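Side-chain contacts in Cas13d (uncultured Ruminococcus sp, PDB 6IV9), which binds and matures CRISPR RNA and probably uses it to guide target RNA cleavage, both processes depending on two HEPN domains: residues 269-272 against 273-276; 449-452 against 453-457. The protein carries 2 engineered substitutions. All coordinates share one frame; numbering follows the deposited sequence.

In the fold
Interactions 1 and 2 each join side chains about one turn apart within a single helix of Cas13d. Interaction 1 lies near the start of helix 267-291, and interaction 2, later in the chain, lies around the middle of the longer helix 436-464. Their centres are 54 Å apart and their nearest atoms about 44 Å, so they belong to separate regions of this mainly helical protein. Neither lies at the bound RNA, whose distance from the nearest atom is about 17 Å for interaction 1 and about 13 Å for interaction 2. Each is a local contact whose side chains also reach neighbouring helices, polar at a surface in the first and aromatic and partly buried in the second.

Interaction 1. Residues 269-272 against 273-276; sequences ASEA and YKKR
Ala269 O accepts the amide hydrogen of Tyr273 N in the regular i to i+4 bonding of an alpha-helix. The same Ala269 O takes a bond from a water at 2.7 Å, and this water in turn accepts a weak bond from Arg276 NH2, a loose link across the turn. At Ser270 the partner is Lys274, whose N bonds to Ser270 O over 3.0 Å. Lys274 CG sits beside the backbone N (chi1 -63°), which brings it to 3.2 Å from Ser270 O; further out, Lys274 CE comes 3.4 Å from Ser270 OG. Glu271 meets the same lysine a little less than one turn on, the two side chains crossing at a slant: Glu271 OE2 and Lys274 NZ form a long salt bridge of 3.9 Å. The firmer partner of Glu271 OE2 is Tyr219 OH, on helix 219-223. Ala272 O receives Arg276 N and also lies over one face of the arginine's guanidinium, 3.6 Å above the plane and offset toward its rim. The same guanidinium makes a cation-pi contact with Tyr320, and Tyr273 OH bonds to Leu259 O. At its length the Glu271-Lys274 pair is probably a loose attraction, while Glu271 OE2 is held by its hydrogen bond to the tyrosine hydroxyl outside this turn.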
loop_
_atom_site.group_PDB
_atom_site.type_symbol
_atom_site.label_atom_id
_atom_site.label_comp_id
_atom_site.label_asym_id
_atom_site.label_seq_id
_atom_site.Cartn_x
_atom_site.Cartn_y
_atom_site.Cartn_z
ATOM N N ALA A 269 21.790 21.928 16.035
ATOM C CA ALA A 269 20.632 21.636 15.161
ATOM C C ALA A 269 20.964 20.505 14.189
ATOM O O ALA A 269 20.114 19.675 13.942
ATOM C CB ALA A 269 20.238 22.880 14.428
ATOM N N SER A 270 22.177 20.509 13.662
ATOM C CA SER A 270 22.610 19.488 12.686
ATOM C C SER A 270 22.588 18.100 13.323
ATOM O O SER A 270 22.066 17.198 12.717
ATOM C CB SER A 270 23.983 19.825 12.214
ATOM O OG SER A 270 24.466 18.833 11.344
ATOM N N GLU A 271 23.158 17.971 14.515
ATOM C CA GLU A 271 23.190 16.674 15.227
ATOM C C GLU A 271 21.770 16.227 15.579
ATOM O O GLU A 271 21.519 15.055 15.523
ATOM C CB GLU A 271 24.138 16.731 16.420
ATOM C CG GLU A 271 25.588 16.658 15.988
ATOM C CD GLU A 271 26.182 15.259 16.013
ATOM O OE1 GLU A 271 26.573 14.808 17.114
ATOM O OE2 GLU A 271 26.253 14.626 14.950
ATOM N N ALA A 272 20.897 17.141 15.970
ATOM C CA ALA A 272 19.526 16.722 16.310
ATOM C C ALA A 272 18.851 16.139 15.059
ATOM O O ALA A 272 18.221 15.112 15.163
ATOM C CB ALA A 272 18.763 17.885 16.866
ATOM N N TYR A 273 19.031 16.786 13.913
ATOM C CA TYR A 273 18.433 16.283 12.653
ATOM C C TYR A 273 19.024 14.920 12.294
ATOM O O TYR A 273 18.273 14.010 12.058
ATOM C CB TYR A 273 18.665 17.291 11.534
ATOM C CG TYR A 273 18.486 16.740 10.146
ATOM C CD1 TYR A 273 17.226 16.521 9.629
ATOM C CD2 TYR A 273 19.570 16.422 9.359
ATOM C CE1 TYR A 273 17.041 16.009 8.362
ATOM C CE2 TYR A 273 19.406 15.901 8.094
ATOM C CZ TYR A 273 18.137 15.702 7.589
ATOM O OH TYR A 273 17.969 15.186 6.351
ATOM N N LYS A 274 20.341 14.780 12.348
ATOM C CA LYS A 274 20.999 13.504 11.983
ATOM C C LYS A 274 20.536 12.377 12.907
ATOM O O LYS A 274 20.334 11.289 12.427
ATOM C CB LYS A 274 22.515 13.661 12.040
ATOM C CG LYS A 274 23.096 14.670 11.069
ATOM C CD LYS A 274 24.562 14.439 10.850
ATOM C CE LYS A 274 25.444 15.603 11.200
ATOM N NZ LYS A 274 26.872 15.233 11.120
ATOM N N LYS A 275 20.382 12.670 14.187
ATOM C CA LYS A 275 19.944 11.659 15.170
ATOM C C LYS A 275 18.543 11.159 14.796
ATOM O O LYS A 275 18.317 9.971 14.837
ATOM C CB LYS A 275 19.960 12.309 16.552
ATOM C CG LYS A 275 19.616 11.400 17.714
ATOM C CD LYS A 275 19.684 12.108 19.033
ATOM C CE LYS A 275 19.875 11.162 20.188
ATOM N NZ LYS A 275 20.107 11.879 21.460
ATOM N N ARG A 276 17.651 12.068 14.431
ATOM C CA ARG A 276 16.274 11.685 14.029
ATOM C C ARG A 276 16.328 10.803 12.780
ATOM O O ARG A 276 15.654 9.819 12.756
ATOM C CB ARG A 276 15.432 12.935 13.767
ATOM C CG ARG A 276 15.084 13.715 15.022
ATOM C CD ARG A 276 13.968 14.692 14.793
ATOM N NE ARG A 276 14.339 15.705 13.840
ATOM C CZ ARG A 276 14.849 16.886 14.153
ATOM N NH1 ARG A 276 15.155 17.168 15.402
ATOM N NH2 ARG A 276 15.036 17.783 13.210
HETATM O O HOH W 1 17.458 19.979 14.090
#

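Interaction 2. Residues 449-452 against 453-457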
loop_
_atom_site.group_PDB
_atom_site.type_symbol
_atom_site.label_atom_id
_atom_site.label_comp_id
_atom_site.label_asym_id
_atom_site.label_seq_id
_atom_site.Cartn_x
_atom_site.Cartn_y
_atom_site.Cartn_z
ATOM N N LYS A 449 -32.689 10.651 -3.981
ATOM C CA LYS A 449 -33.336 11.171 -2.753
ATOM C C LYS A 449 -32.496 12.314 -2.183
ATOM O O LYS A 449 -33.067 13.285 -1.699
ATOM C CB LYS A 449 -33.511 10.067 -1.712
ATOM C CG LYS A 449 -34.257 8.835 -2.192
ATOM C CD LYS A 449 -34.466 7.817 -1.110
ATOM C CE LYS A 449 -34.396 6.391 -1.599
ATOM N NZ LYS A 449 -35.270 5.494 -0.809
ATOM N N LEU A 450 -31.175 12.169 -2.223
ATOM C CA LEU A 450 -30.271 13.201 -1.667
ATOM C C LEU A 450 -30.407 14.506 -2.449
ATOM O O LEU A 450 -30.346 15.536 -1.840
ATOM C CB LEU A 450 -28.838 12.672 -1.656
ATOM C CG LEU A 450 -28.552 11.622 -0.585
ATOM C CD1 LEU A 450 -27.165 11.047 -0.744
ATOM C CD2 LEU A 450 -28.727 12.200 0.800
ATOM N N TRP A 451 -30.576 14.437 -3.758
ATOM C CA TRP A 451 -30.696 15.670 -4.568
ATOM C C TRP A 451 -31.927 16.473 -4.158
ATOM O O TRP A 451 -31.810 17.670 -4.035
ATOM C CB TRP A 451 -30.764 15.340 -6.045
ATOM C CG TRP A 451 -30.687 16.572 -6.879
ATOM C CD1 TRP A 451 -31.663 17.091 -7.666
ATOM C CD2 TRP A 451 -29.559 17.444 -7.015
ATOM N NE1 TRP A 451 -31.216 18.217 -8.286
ATOM C CE2 TRP A 451 -29.932 18.460 -7.907
ATOM C CE3 TRP A 451 -28.275 17.465 -6.472
ATOM C CZ2 TRP A 451 -29.068 19.484 -8.270
ATOM C CZ3 TRP A 451 -27.423 18.477 -6.831
ATOM C CH2 TRP A 451 -27.815 19.474 -7.713
ATOM N N GLY A 452 -33.051 15.818 -3.923
ATOM C CA GLY A 452 -34.250 16.567 -3.525
ATOM C C GLY A 452 -33.992 17.280 -2.223
ATOM O O GLY A 452 -34.475 18.384 -2.032
ATOM N N LYS A 453 -33.319 16.602 -1.308
ATOM C CA LYS A 453 -32.985 17.183 0.009
ATOM C C LYS A 453 -31.906 18.275 -0.037
ATOM O O LYS A 453 -32.051 19.240 0.695
ATOM C CB LYS A 453 -32.590 16.040 0.935
ATOM C CG LYS A 453 -32.290 16.429 2.361
ATOM C CD LYS A 453 -31.756 15.263 3.124
ATOM C CE LYS A 453 -32.643 14.784 4.239
ATOM N NZ LYS A 453 -32.417 13.347 4.484
ATOM N N PHE A 454 -30.847 18.104 -0.826
ATOM C CA PHE A 454 -29.696 19.043 -0.767
ATOM C C PHE A 454 -29.504 19.907 -2.012
ATOM O O PHE A 454 -28.521 20.635 -2.024
ATOM C CB PHE A 454 -28.407 18.265 -0.511
ATOM C CG PHE A 454 -28.335 17.684 0.870
ATOM C CD1 PHE A 454 -28.024 18.480 1.949
ATOM C CD2 PHE A 454 -28.618 16.357 1.093
ATOM C CE1 PHE A 454 -27.975 17.953 3.223
ATOM C CE2 PHE A 454 -28.568 15.830 2.365
ATOM C CZ PHE A 454 -28.241 16.628 3.424
ATOM N N ARG A 455 -30.433 19.889 -2.956
ATOM C CA ARG A 455 -30.212 20.642 -4.210
ATOM C C ARG A 455 -29.975 22.117 -3.893
ATOM O O ARG A 455 -29.012 22.648 -4.389
ATOM C CB ARG A 455 -31.459 20.515 -5.086
ATOM C CG ARG A 455 -31.599 21.580 -6.162
ATOM C CD ARG A 455 -32.858 21.407 -6.991
ATOM N NE ARG A 455 -32.585 21.351 -8.419
ATOM C CZ ARG A 455 -33.037 20.419 -9.265
ATOM N NH1 ARG A 455 -34.011 19.599 -8.912
ATOM N NH2 ARG A 455 -32.516 20.314 -10.470
ATOM N N ASN A 456 -30.811 22.723 -3.062
ATOM C CA ASN A 456 -30.650 24.166 -2.760
ATOM C C ASN A 456 -29.327 24.404 -2.033
ATOM O O ASN A 456 -28.679 25.400 -2.313
ATOM C CB ASN A 456 -31.855 24.725 -2.011
ATOM C CG ASN A 456 -33.151 24.520 -2.760
ATOM O OD1 ASN A 456 -33.180 24.506 -3.981
ATOM N ND2 ASN A 456 -34.232 24.361 -2.029
ATOM N N ASP A 457 -28.972 23.513 -1.111
ATOM C CA ASP A 457 -27.698 23.645 -0.360
ATOM C C ASP A 457 -26.522 23.556 -1.337
ATOM O O ASP A 457 -25.590 24.334 -1.203
ATOM C CB ASP A 457 -27.596 22.568 0.717
ATOM C CG ASP A 457 -28.401 22.859 1.969
ATOM O OD1 ASP A 457 -28.709 24.014 2.212
ATOM O OD2 ASP A 457 -28.703 21.926 2.687
#
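Trp451 spreads its indole beneath the aliphatic root of Arg455, one turn further along the helix. Arg455 CB stands over the face of the five-membered ring, 3.9 Å from its centroid and 16° off the normal, a CH-pi contact. Arg455 CG goes on past the benzo part, 3.9 Å from Trp451 CZ2. Both residues hold CG anti to the backbone N (chi1 160° in Arg455), and the arginine chain then bends at chi3, which brings its head round to the pyrrole nitrogen. There the indole and guanidinium planes are far from stacked, 72° apart, and Trp451 NE1 lies over the centre of the guanidinium face at an improbably short 3.0 Å from Arg455 CZ, which makes the exact placement of the arginine head doubtful. Since indole and guanidinium nitrogens are all donors, no hydrogen bond joins them, and the contact rests on the packing of Arg455 CB and CG. It is an i to i+4 CH-pi contact on helix 436-464, which packs against helices 376-386 and 400-418. Trp451 also stacks on Tyr387 and packs against Met383 of helix 376-386. An alanine in place of Trp451 would probably leave Tyr387 without its stacking mate and the aliphatic part of Arg455 without the ring it lies on. Another side of the same turn is apolar: Leu450 and Phe454 run side by side, Leu450 CD2 4.0 Å from Phe454 CE2, and both touch helix 400-418, Leu450 on Tyr415 and Phe454 on Leu410. Phe454 N bonds to Leu450 O at 2.8 Å, whereas the bond from Arg455 N to Trp451 O is weak. Beyond it the helix kinks, the amides of Asn456 and Asp457 making no bond to the preceding turn.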